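Local coordinates for beta-mannosidase (Trichoderma harzianum, PDB 4CVU), which probably hydrolyses terminal beta-D-mannosyl residues of beta-mannosides, as a fungal beta-mannosidase of glycoside hydrolase family 2, at residues A[409-413]-A[414-418]; A[729-732]-A[733-736]; A[433-436]-A[437-440]. All blocks are in the same frame, centred on the assembly; numbering follows the deposited sequence.

Interaction 1 (A[409-413]-A[414-418]). With NA (sodium ion), chain B; CD (cadmium ion), chain T.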
ATOM      1  N   ASP A 409      17.245  23.487  -2.420  1.00 33.95           N
ATOM      2  CA  ASP A 409      17.662  23.694  -1.033  1.00 34.95           C
ATOM      3  C   ASP A 409      18.658  22.605  -0.610  1.00 34.10           C
ATOM      4  O   ASP A 409      19.617  22.900   0.040  1.00 35.45           O
ATOM      5  CB  ASP A 409      16.558  23.544  -0.039  1.00 33.75           C
ATOM      6  CG  ASP A 409      15.487  24.623  -0.129  1.00 34.59           C
ATOM      7  OD1 ASP A 409      15.637  25.698  -0.715  1.00 34.65           O
ATOM      8  OD2 ASP A 409      14.491  24.392   0.507  1.00 36.69           O
ATOM      9  N   SER A 410      18.354  21.339  -0.926  1.00 34.95           N
ATOM     10  CA  SER A 410      19.190  20.196  -0.514  1.00 34.89           C
ATOM     11  C   SER A 410      20.549  20.211  -1.219  1.00 34.87           C
ATOM     12  O   SER A 410      21.562  19.753  -0.669  1.00 35.95           O
ATOM     13  CB  SER A 410      18.456  18.864  -0.797  1.00 34.63           C
ATOM     14  OG  SER A 410      17.316  18.718   0.050  1.00 34.98           O
ATOM     15  N   VAL A 411      20.560  20.722  -2.457  1.00 35.96           N
ATOM     16  CA  VAL A 411      21.801  20.885  -3.250  1.00 34.98           C
ATOM     17  C   VAL A 411      22.747  21.927  -2.587  1.00 36.08           C
ATOM     18  O   VAL A 411      23.950  21.690  -2.404  1.00 36.93           O
ATOM     19  CB  VAL A 411      21.481  21.309  -4.713  1.00 35.10           C
ATOM     20  CG1 VAL A 411      22.735  21.815  -5.453  1.00 35.45           C
ATOM     21  CG2 VAL A 411      20.869  20.157  -5.511  1.00 34.81           C
ATOM     22  N   GLU A 412      22.202  23.093  -2.273  1.00 36.82           N
ATOM     23  CA  GLU A 412      22.983  24.162  -1.605  1.00 37.79           C
ATOM     24  C   GLU A 412      23.531  23.691  -0.258  1.00 37.48           C
ATOM     25  O   GLU A 412      24.753  23.848   0.049  1.00 38.11           O
ATOM     26  CB  GLU A 412      22.124  25.392  -1.398  1.00 37.24           C
ATOM     27  CG  GLU A 412      21.594  25.982  -2.692  1.00 38.39           C
ATOM     28  CD  GLU A 412      21.421  27.476  -2.597  1.00 40.84           C
ATOM     29  OE1 GLU A 412      22.472  28.137  -2.453  1.00 37.90           O
ATOM     30  OE2 GLU A 412      20.256  27.959  -2.631  1.00 40.37           O
ATOM     31  N   SER A 413      22.653  23.026   0.504  1.00 37.11           N
ATOM     32  CA  SER A 413      23.010  22.578   1.837  1.00 36.05           C
ATOM     33  C   SER A 413      24.150  21.568   1.863  1.00 36.59           C
ATOM     34  O   SER A 413      24.832  21.436   2.886  1.00 36.13           O
ATOM     35  CB  SER A 413      21.838  21.963   2.544  1.00 37.59           C
ATOM     36  OG  SER A 413      22.155  21.830   3.920  1.00 38.12           O
ATOM     37  N   GLN A 414      24.358  20.888   0.767  1.00 35.03           N
ATOM     38  CA  GLN A 414      25.398  19.889   0.641  1.00 35.81           C
ATOM     39  C   GLN A 414      26.689  20.519   0.179  1.00 35.49           C
ATOM     40  O   GLN A 414      27.650  19.840  -0.048  1.00 37.49           O
ATOM     41  CB  GLN A 414      24.981  18.816  -0.358  1.00 35.18           C
ATOM     42  CG  GLN A 414      24.029  17.730   0.133  1.00 34.37           C
ATOM     43  CD  GLN A 414      23.845  16.640  -0.901  1.00 34.12           C
ATOM     44  OE1 GLN A 414      22.843  16.599  -1.552  1.00 36.32           O
ATOM     45  NE2 GLN A 414      24.848  15.795  -1.104  1.00 32.68           N
ATOM     46  N   ASN A 415      26.691  21.830   0.094  1.00 37.12           N
ATOM     47  CA  ASN A 415      27.781  22.667  -0.386  1.00 38.46           C
ATOM     48  C   ASN A 415      28.114  22.490  -1.876  1.00 37.97           C
ATOM     49  O   ASN A 415      29.258  22.611  -2.231  1.00 38.07           O
ATOM     50  CB  ASN A 415      29.068  22.453   0.484  1.00 38.57           C
ATOM     51  CG  ASN A 415      28.868  22.837   1.932  1.00 40.20           C
ATOM     52  OD1 ASN A 415      28.486  23.937   2.235  1.00 39.78           O
ATOM     53  ND2 ASN A 415      29.074  21.911   2.822  1.00 40.10           N
ATOM     54  N   PHE A 416      27.109  22.231  -2.719  1.00 34.38           N
ATOM     55  CA  PHE A 416      27.305  22.095  -4.148  1.00 34.95           C
ATOM     56  C   PHE A 416      27.630  23.446  -4.802  1.00 35.71           C
ATOM     57  O   PHE A 416      27.265  24.456  -4.307  1.00 36.02           O
ATOM     58  CB  PHE A 416      26.042  21.523  -4.844  1.00 34.09           C
ATOM     59  CG  PHE A 416      25.850  20.046  -4.717  1.00 33.37           C
ATOM     60  CD1 PHE A 416      26.116  19.383  -3.559  1.00 33.78           C
ATOM     61  CD2 PHE A 416      25.325  19.353  -5.734  1.00 32.58           C
ATOM     62  CE1 PHE A 416      25.863  18.047  -3.448  1.00 33.55           C
ATOM     63  CE2 PHE A 416      25.083  18.033  -5.629  1.00 32.35           C
ATOM     64  CZ  PHE A 416      25.340  17.380  -4.483  1.00 32.72           C
ATOM     65  N   ASN A 417      28.350  23.454  -5.904  1.00 34.23           N
ATOM     66  CA  ASN A 417      28.350  24.585  -6.813  1.00 33.93           C
ATOM     67  C   ASN A 417      28.024  24.181  -8.232  1.00 33.80           C
ATOM     68  O   ASN A 417      27.939  25.047  -9.104  1.00 34.31           O
ATOM     69  CB  ASN A 417      29.652  25.386  -6.733  1.00 34.70           C
ATOM     70  CG  ASN A 417      30.861  24.534  -6.967  1.00 34.06           C
ATOM     71  OD1 ASN A 417      30.791  23.586  -7.714  1.00 33.49           O
ATOM     72  ND2 ASN A 417      31.936  24.800  -6.242  1.00 35.65           N
ATOM     73  N   MET A 418      27.743  22.888  -8.456  1.00 32.56           N
ATOM     74  CA  MET A 418      27.461  22.378  -9.796  1.00 33.26           C
ATOM     75  C   MET A 418      26.576  21.135  -9.746  1.00 31.90           C
ATOM     76  O   MET A 418      26.694  20.321  -8.814  1.00 31.95           O
ATOM     77  CB  MET A 418      28.792  22.018 -10.520  1.00 32.99           C
ATOM     78  CG  MET A 418      28.627  21.612 -11.969  1.00 33.62           C
ATOM     79  SD  MET A 418      30.232  21.271 -12.772  1.00 35.31           S
ATOM     80  CE  MET A 418      30.705  22.891 -13.321  1.00 34.52           C
TER
HETATM   81 NA    NA B1027      13.144  26.155   0.811  1.00 30.64          NA
HETATM   82 CD    CD T1015      22.119  30.363  -1.335  1.00 51.19          CD
HETATM   83  O   HOH W   1      26.192  25.540   2.044  1.00 60.32           O
HETATM   84  O   HOH W   2      20.034  30.611  -1.791  1.00 42.05           O
HETATM   85  O   HOH W   3      24.326  30.326  -0.629  1.00 33.84           O
HETATM   86  O   HOH W   4      10.597  24.955   1.076  1.00 59.06           O

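Interaction 2 (A[729-732]-A[733-736])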
ATOM      1  N   LEU A 729      24.078   9.418   2.733  1.00 34.01           N
ATOM      2  CA  LEU A 729      25.061  10.009   1.804  1.00 34.20           C
ATOM      3  C   LEU A 729      25.188  11.550   1.805  1.00 32.02           C
ATOM      4  O   LEU A 729      26.264  12.095   1.932  1.00 31.37           O
ATOM      5  CB  LEU A 729      24.800   9.541   0.376  1.00 34.76           C
ATOM      6  CG  LEU A 729      25.605  10.224  -0.731  1.00 34.19           C
ATOM      7  CD1 LEU A 729      27.108  10.027  -0.534  1.00 33.67           C
ATOM      8  CD2 LEU A 729      25.138   9.604  -2.029  1.00 34.88           C
ATOM      9  N   PRO A 730      24.085  12.249   1.630  1.00 30.70           N
ATOM     10  CA  PRO A 730      24.164  13.712   1.532  1.00 29.60           C
ATOM     11  C   PRO A 730      24.649  14.393   2.794  1.00 29.05           C
ATOM     12  O   PRO A 730      25.142  15.514   2.677  1.00 30.00           O
ATOM     13  CB  PRO A 730      22.695  14.129   1.164  1.00 30.12           C
ATOM     14  CG  PRO A 730      21.885  12.940   1.475  1.00 30.58           C
ATOM     15  CD  PRO A 730      22.757  11.730   1.299  1.00 30.57           C
ATOM     16  N   TYR A 731      24.420  13.800   3.976  1.00 28.35           N
ATOM     17  CA  TYR A 731      24.944  14.312   5.240  1.00 27.88           C
ATOM     18  C   TYR A 731      26.446  14.206   5.272  1.00 28.36           C
ATOM     19  O   TYR A 731      27.147  15.130   5.730  1.00 29.34           O
ATOM     20  CB  TYR A 731      24.353  13.553   6.416  1.00 28.50           C
ATOM     21  CG  TYR A 731      22.902  13.906   6.696  1.00 28.58           C
ATOM     22  CD1 TYR A 731      22.577  15.145   7.230  1.00 28.95           C
ATOM     23  CD2 TYR A 731      21.877  13.023   6.410  1.00 28.13           C
ATOM     24  CE1 TYR A 731      21.246  15.475   7.474  1.00 29.22           C
ATOM     25  CE2 TYR A 731      20.558  13.359   6.673  1.00 28.60           C
ATOM     26  CZ  TYR A 731      20.269  14.603   7.201  1.00 28.76           C
ATOM     27  OH  TYR A 731      18.953  14.935   7.494  1.00 29.85           O
ATOM     28  N   VAL A 732      26.974  13.079   4.806  1.00 29.31           N
ATOM     29  CA  VAL A 732      28.443  12.865   4.700  1.00 30.64           C
ATOM     30  C   VAL A 732      29.189  13.668   3.604  1.00 32.20           C
ATOM     31  O   VAL A 732      30.252  14.238   3.837  1.00 34.06           O
ATOM     32  CB  VAL A 732      28.754  11.372   4.538  1.00 30.54           C
ATOM     33  CG1 VAL A 732      30.264  11.143   4.500  1.00 31.16           C
ATOM     34  CG2 VAL A 732      28.173  10.587   5.717  1.00 30.76           C
ATOM     35  N   SER A 733      28.610  13.712   2.409  1.00 34.19           N
ATOM     36  CA  SER A 733      29.109  14.542   1.322  1.00 34.51           C
ATOM     37  C   SER A 733      29.055  16.051   1.659  1.00 36.19           C
ATOM     38  O   SER A 733      29.962  16.788   1.295  1.00 33.03           O
ATOM     39  CB  SER A 733      28.379  14.165   0.037  1.00 37.24           C
ATOM     40  OG  SER A 733      26.996  14.519   0.048  1.00 39.49           O
ATOM     41  N   ARG A 734      28.007  16.511   2.367  1.00 35.28           N
ATOM     42  CA  ARG A 734      27.992  17.904   2.859  1.00 36.12           C
ATOM     43  C   ARG A 734      29.261  18.253   3.605  1.00 36.48           C
ATOM     44  O   ARG A 734      29.854  19.325   3.359  1.00 36.87           O
ATOM     45  CB  ARG A 734      26.801  18.160   3.787  1.00 36.54           C
ATOM     46  CG  ARG A 734      26.888  19.460   4.601  1.00 38.56           C
ATOM     47  CD  ARG A 734      25.907  19.448   5.764  1.00 38.63           C
ATOM     48  NE  ARG A 734      24.536  19.852   5.416  1.00 37.98           N
ATOM     49  CZ  ARG A 734      23.437  19.431   6.038  1.00 37.76           C
ATOM     50  NH1 ARG A 734      23.495  18.521   6.994  1.00 38.67           N
ATOM     51  NH2 ARG A 734      22.265  19.913   5.721  1.00 39.90           N
ATOM     52  N   ARG A 735      29.670  17.385   4.543  1.00 36.09           N
ATOM     53  CA  ARG A 735      30.849  17.639   5.356  1.00 37.68           C
ATOM     54  C   ARG A 735      32.056  17.535   4.477  1.00 37.66           C
ATOM     55  O   ARG A 735      33.004  18.335   4.605  1.00 37.64           O
ATOM     56  CB  ARG A 735      31.003  16.643   6.515  1.00 37.81           C
ATOM     57  CG  ARG A 735      30.081  16.894   7.708  1.00 38.50           C
ATOM     58  CD  ARG A 735      30.581  16.093   8.925  1.00 38.56           C
ATOM     59  NE  ARG A 735      30.467  14.645   8.740  1.00 37.41           N
ATOM     60  CZ  ARG A 735      29.381  13.925   9.042  1.00 38.74           C
ATOM     61  NH1 ARG A 735      28.292  14.505   9.574  1.00 37.90           N
ATOM     62  NH2 ARG A 735      29.383  12.615   8.818  1.00 39.79           N
ATOM     63  N   THR A 736      32.024  16.557   3.579  1.00 38.79           N
ATOM     64  CA  THR A 736      33.188  16.302   2.745  1.00 38.87           C
ATOM     65  C   THR A 736      33.301  17.320   1.581  1.00 38.42           C
ATOM     66  O   THR A 736      34.334  17.371   0.938  1.00 40.16           O
ATOM     67  CB  THR A 736      33.201  14.842   2.215  1.00 38.36           C
ATOM     68  OG1 THR A 736      32.719  13.962   3.222  1.00 38.62           O
ATOM     69  CG2 THR A 736      34.612  14.403   1.816  1.00 37.08           C
TER
HETATM   70  O   HOH W   5      25.877  16.715   7.583  1.00 39.65           O

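Interaction 3 (A[433-436]-A[437-440]). With CD (cadmium ion), chain R; CD (cadmium ion), chain V.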
ATOM      1  N   TYR A 433      16.154  26.295 -14.875  1.00 38.08           N
ATOM      2  CA  TYR A 433      17.380  27.085 -15.037  1.00 38.03           C
ATOM      3  C   TYR A 433      17.247  28.404 -14.270  1.00 38.80           C
ATOM      4  O   TYR A 433      18.214  28.890 -13.732  1.00 38.57           O
ATOM      5  CB  TYR A 433      17.709  27.378 -16.519  1.00 37.43           C
ATOM      6  CG  TYR A 433      18.472  26.264 -17.241  1.00 37.30           C
ATOM      7  CD1 TYR A 433      17.806  25.214 -17.873  1.00 37.27           C
ATOM      8  CD2 TYR A 433      19.863  26.278 -17.313  1.00 36.79           C
ATOM      9  CE1 TYR A 433      18.508  24.190 -18.531  1.00 36.70           C
ATOM     10  CE2 TYR A 433      20.563  25.277 -17.990  1.00 36.77           C
ATOM     11  CZ  TYR A 433      19.880  24.232 -18.601  1.00 37.15           C
ATOM     12  OH  TYR A 433      20.557  23.213 -19.272  1.00 36.28           O
ATOM     13  N   ASP A 434      16.048  28.978 -14.202  1.00 38.01           N
ATOM     14  CA  ASP A 434      15.846  30.183 -13.400  1.00 38.52           C
ATOM     15  C   ASP A 434      16.233  30.005 -11.949  1.00 36.53           C
ATOM     16  O   ASP A 434      16.826  30.908 -11.340  1.00 38.16           O
ATOM     17  CB  ASP A 434      14.373  30.612 -13.413  1.00 39.73           C
ATOM     18  CG  ASP A 434      13.979  31.293 -14.686  1.00 41.52           C
ATOM     19  OD1 ASP A 434      14.864  31.627 -15.539  1.00 43.61           O
ATOM     20  OD2 ASP A 434      12.751  31.492 -14.817  1.00 43.32           O
ATOM     21  N   ILE A 435      15.877  28.868 -11.386  1.00 33.82           N
ATOM     22  CA  ILE A 435      16.166  28.569 -10.012  1.00 33.21           C
ATOM     23  C   ILE A 435      17.695  28.474  -9.871  1.00 33.62           C
ATOM     24  O   ILE A 435      18.319  29.051  -8.982  1.00 33.84           O
ATOM     25  CB  ILE A 435      15.471  27.264  -9.601  1.00 32.68           C
ATOM     26  CG1 ILE A 435      13.960  27.556  -9.438  1.00 32.78           C
ATOM     27  CG2 ILE A 435      16.023  26.771  -8.268  1.00 32.47           C
ATOM     28  CD1 ILE A 435      13.078  26.362  -9.466  1.00 32.63           C
ATOM     29  N   ALA A 436      18.293  27.764 -10.781  1.00 33.61           N
ATOM     30  CA  ALA A 436      19.772  27.632 -10.756  1.00 33.79           C
ATOM     31  C   ALA A 436      20.432  29.005 -10.844  1.00 35.48           C
ATOM     32  O   ALA A 436      21.215  29.386  -9.980  1.00 35.95           O
ATOM     33  CB  ALA A 436      20.184  26.743 -11.912  1.00 33.17           C
ATOM     34  N   ASP A 437      20.052  29.789 -11.851  1.00 36.18           N
ATOM     35  CA  ASP A 437      20.536  31.167 -12.022  1.00 37.83           C
ATOM     36  C   ASP A 437      20.619  31.977 -10.731  1.00 39.07           C
ATOM     37  O   ASP A 437      21.663  32.534 -10.381  1.00 39.18           O
ATOM     38  CB  ASP A 437      19.577  31.935 -12.960  1.00 37.96           C
ATOM     39  CG  ASP A 437      19.689  31.538 -14.382  1.00 38.43           C
ATOM     40  OD1 ASP A 437      20.615  30.783 -14.764  1.00 37.05           O
ATOM     41  OD2 ASP A 437      18.843  32.032 -15.174  1.00 38.41           O
ATOM     42  N   GLU A 438      19.494  32.070 -10.029  1.00 39.08           N
ATOM     43  CA  GLU A 438      19.408  32.931  -8.864  1.00 39.78           C
ATOM     44  C   GLU A 438      20.079  32.404  -7.609  1.00 39.70           C
ATOM     45  O   GLU A 438      20.468  33.198  -6.751  1.00 39.85           O
ATOM     46  CB  GLU A 438      17.948  33.255  -8.573  1.00 39.45           C
ATOM     47  CG  GLU A 438      17.164  32.071  -8.080  1.00 39.95           C
ATOM     48  CD  GLU A 438      15.669  32.285  -8.209  1.00 42.02           C
ATOM     49  OE1 GLU A 438      15.280  33.344  -8.744  1.00 42.17           O
ATOM     50  OE2 GLU A 438      14.885  31.386  -7.839  1.00 40.43           O
ATOM     51  N   ARG A 439      20.212  31.084  -7.493  1.00 39.98           N
ATOM     52  CA  ARG A 439      20.911  30.446  -6.382  1.00 39.12           C
ATOM     53  C   ARG A 439      22.409  30.269  -6.640  1.00 39.59           C
ATOM     54  O   ARG A 439      23.170  30.003  -5.710  1.00 40.06           O
ATOM     55  CB  ARG A 439      20.317  29.046  -6.114  1.00 39.06           C
ATOM     56  CG  ARG A 439      18.913  29.080  -5.553  1.00 39.26           C
ATOM     57  CD  ARG A 439      18.318  27.692  -5.506  1.00 39.94           C
ATOM     58  NE  ARG A 439      16.958  27.670  -4.945  1.00 40.26           N
ATOM     59  CZ  ARG A 439      16.621  27.200  -3.741  1.00 40.71           C
ATOM     60  NH1 ARG A 439      17.542  26.728  -2.901  1.00 40.75           N
ATOM     61  NH2 ARG A 439      15.339  27.195  -3.373  1.00 40.68           N
ATOM     62  N   GLY A 440      22.826  30.332  -7.891  1.00 38.58           N
ATOM     63  CA  GLY A 440      24.255  30.161  -8.201  1.00 39.46           C
ATOM     64  C   GLY A 440      24.781  28.742  -8.354  1.00 39.10           C
ATOM     65  O   GLY A 440      25.941  28.461  -8.020  1.00 39.29           O
TER
HETATM   66 CD    CD R1013      12.940  32.699 -16.989  1.00 52.77          CD
HETATM   67 CD    CD V1017      12.778  32.328  -8.288  1.00 81.63          CD
HETATM   68  O   HOH W   6      16.833  33.436 -14.650  1.00 36.26           O
HETATM   69  O   HOH W   7      11.058  33.564 -16.502  1.00 40.86           O
HETATM   70  O   HOH W   8      14.247  34.592 -18.124  1.00 37.39           O
HETATM   71  O   HOH W   9      10.909  33.877  -8.446  1.00 60.17           O

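Interaction 1 (A[409-413]-A[414-418])
Phe416 N bonds to Val411 O at 3.2 Å and Asn415 N to Glu412 O at 2.8 Å, the nested 6→1 and 5→2 backbone bonds that close the last turn of helix 401-413. Val411 O also accepts Gln414 N, and the two donors, Phe416 N and Gln414 N, arrive from opposite faces of its carbonyl plane. The side chains of Val411 and Phe416 meet at about a right angle. With CG1 of Val411 anti to the backbone N (chi1 166°), this methyl is directed at the root of the aromatic side chain, 3.4 Å from Phe416 CB and close to CD2, while Val411 CA lies over one face of the ring. This apolar touch between Val411 in the last turn (C3) and Phe416 just past the helix (C'') belongs to a Schellman motif, in which Asn415, at positive phi, is the C-prime residue. From here the chain runs into strand 418-421, a parallel strand of what is, as in family 2 enzymes, the (beta/alpha)8 barrel, and Phe416 packs on Ala387 of the adjacent strand 380-389. Gln414 CG lies 3.3 Å from Ser410 O; the chain runs on extended, and NE2 finds Ser733 and Tyr705. Asn415 ND2 donates to Arg734 O. Glu412 OE1 binds a cadmium ion at 2.5 Å and also accepts from Arg316, and OE2 is paired with Arg439. One turn earlier, Asp409 grips a sodium ion, with OD2 at 2.2 Å and OD1 a longer 3.0 Å away.

Interaction 2 (A[729-732]-A[733-736])
Leu729 O and Val732 O each accept twice, from the backbone N and the hydroxyl of the residue four positions on. Ser733 N meets Leu729 O almost straight on, at 2.9 Å. Ser733 OG, placed between its own backbone N and carbonyl carbon (chi1 68°), reaches the same oxygen from above the carbonyl plane at 3.2 Å, and has Gln414 as its outside partner. At Val732 O, Thr736 OG1 makes the shorter bond, 2.6 Å, beside that from Thr736 N. Pro730 O receives Arg734 N, while Tyr731 O is served by a water 2.7 Å away, which accepts from Arg734 NH1. The Tyr731 ring and the Arg734 guanidinium point the same way, their planes 69° apart, with NH1 3.5 Å from Tyr731 CD1. Arg734 is also held by Ser413 and gives NH1 to Phe899 O, whose residue donates its N to Tyr731 OH. Arg735 bends back at chi3, bringing NH2 to 3.9 Å from Val732 CG2 and one guanidinium face over Tyr731 O; its charge is met by Asp901. Such back-bonding of hydroxyls to the i-4 carbonyl is common for Ser and Thr within alpha-helices, here the buried helix 729-736, packed between helix 664-692 and strand 895-899.

Interaction 3 (A[433-436]-A[437-440])
Asp437 folds back over the preceding turn of helix 430-439, where its N bonds to Tyr433 O at 2.8 Å. Its CB lies 3.4 Å from both Asp434 O and Tyr433 O. With CG beside the backbone N (chi1 -73°), CG comes within 3.1 Å of Tyr433 O. OD1 lies 3.2 Å from Tyr433 O, an acceptor like itself, and takes its hydrogen bond from Ser480 N. OD2 accepts from His478 ND1 and from a water at 2.5 Å, which also donates to Asp434 OD1. The like charges of these two carboxylates are probably eased by this water and by the cadmium ion that Asp434 chelates alongside Asp430. An asparagine here would probably leave either Ser480 N or the His478 and water pair facing an amide donor instead of an acceptor. Glu438 chelates a second cadmium ion and meets Arg345. The extended Arg439 runs alongside Ile435, NE 3.6 Å from its CG2, on its way to Glu412. Gly440, at positive phi, ends the helix with its N on Ala436 O. Helix 430-439 is the crossover of a beta-alpha-beta unit between strands 418-421 and 442-446: Tyr433 and Ala436 rest on Leu443 of the latter strand, and Ile435 and Arg439 on Phe408 of helix 401-413.

Interaction 1 stands between the other two and touches both. Toward interaction 2 it is joined by polar ends: Ser413 OG lies 2.6 Å from Arg734 NH2 and Gln414 NE2 2.8 Å from Ser733 OG, both probable hydrogen bonds. Toward interaction 3 the link is ionic, because Arg439 reaches across to Glu412 OE2 with NH1, at 3.0 Å, and to Asp409 OD1 with NH2, at 3.1 Å. These two acids also hold the cadmium and sodium ions of interaction 1, and the Arg439 side chain comes, at its nearest atoms, to about 5 Å from each ion. Interactions 1 and 3 thus lie in the barrel's helical and loop layer beside these metals. Interactions 2 and 3 do not touch, their nearest atoms being about 12 Å apart.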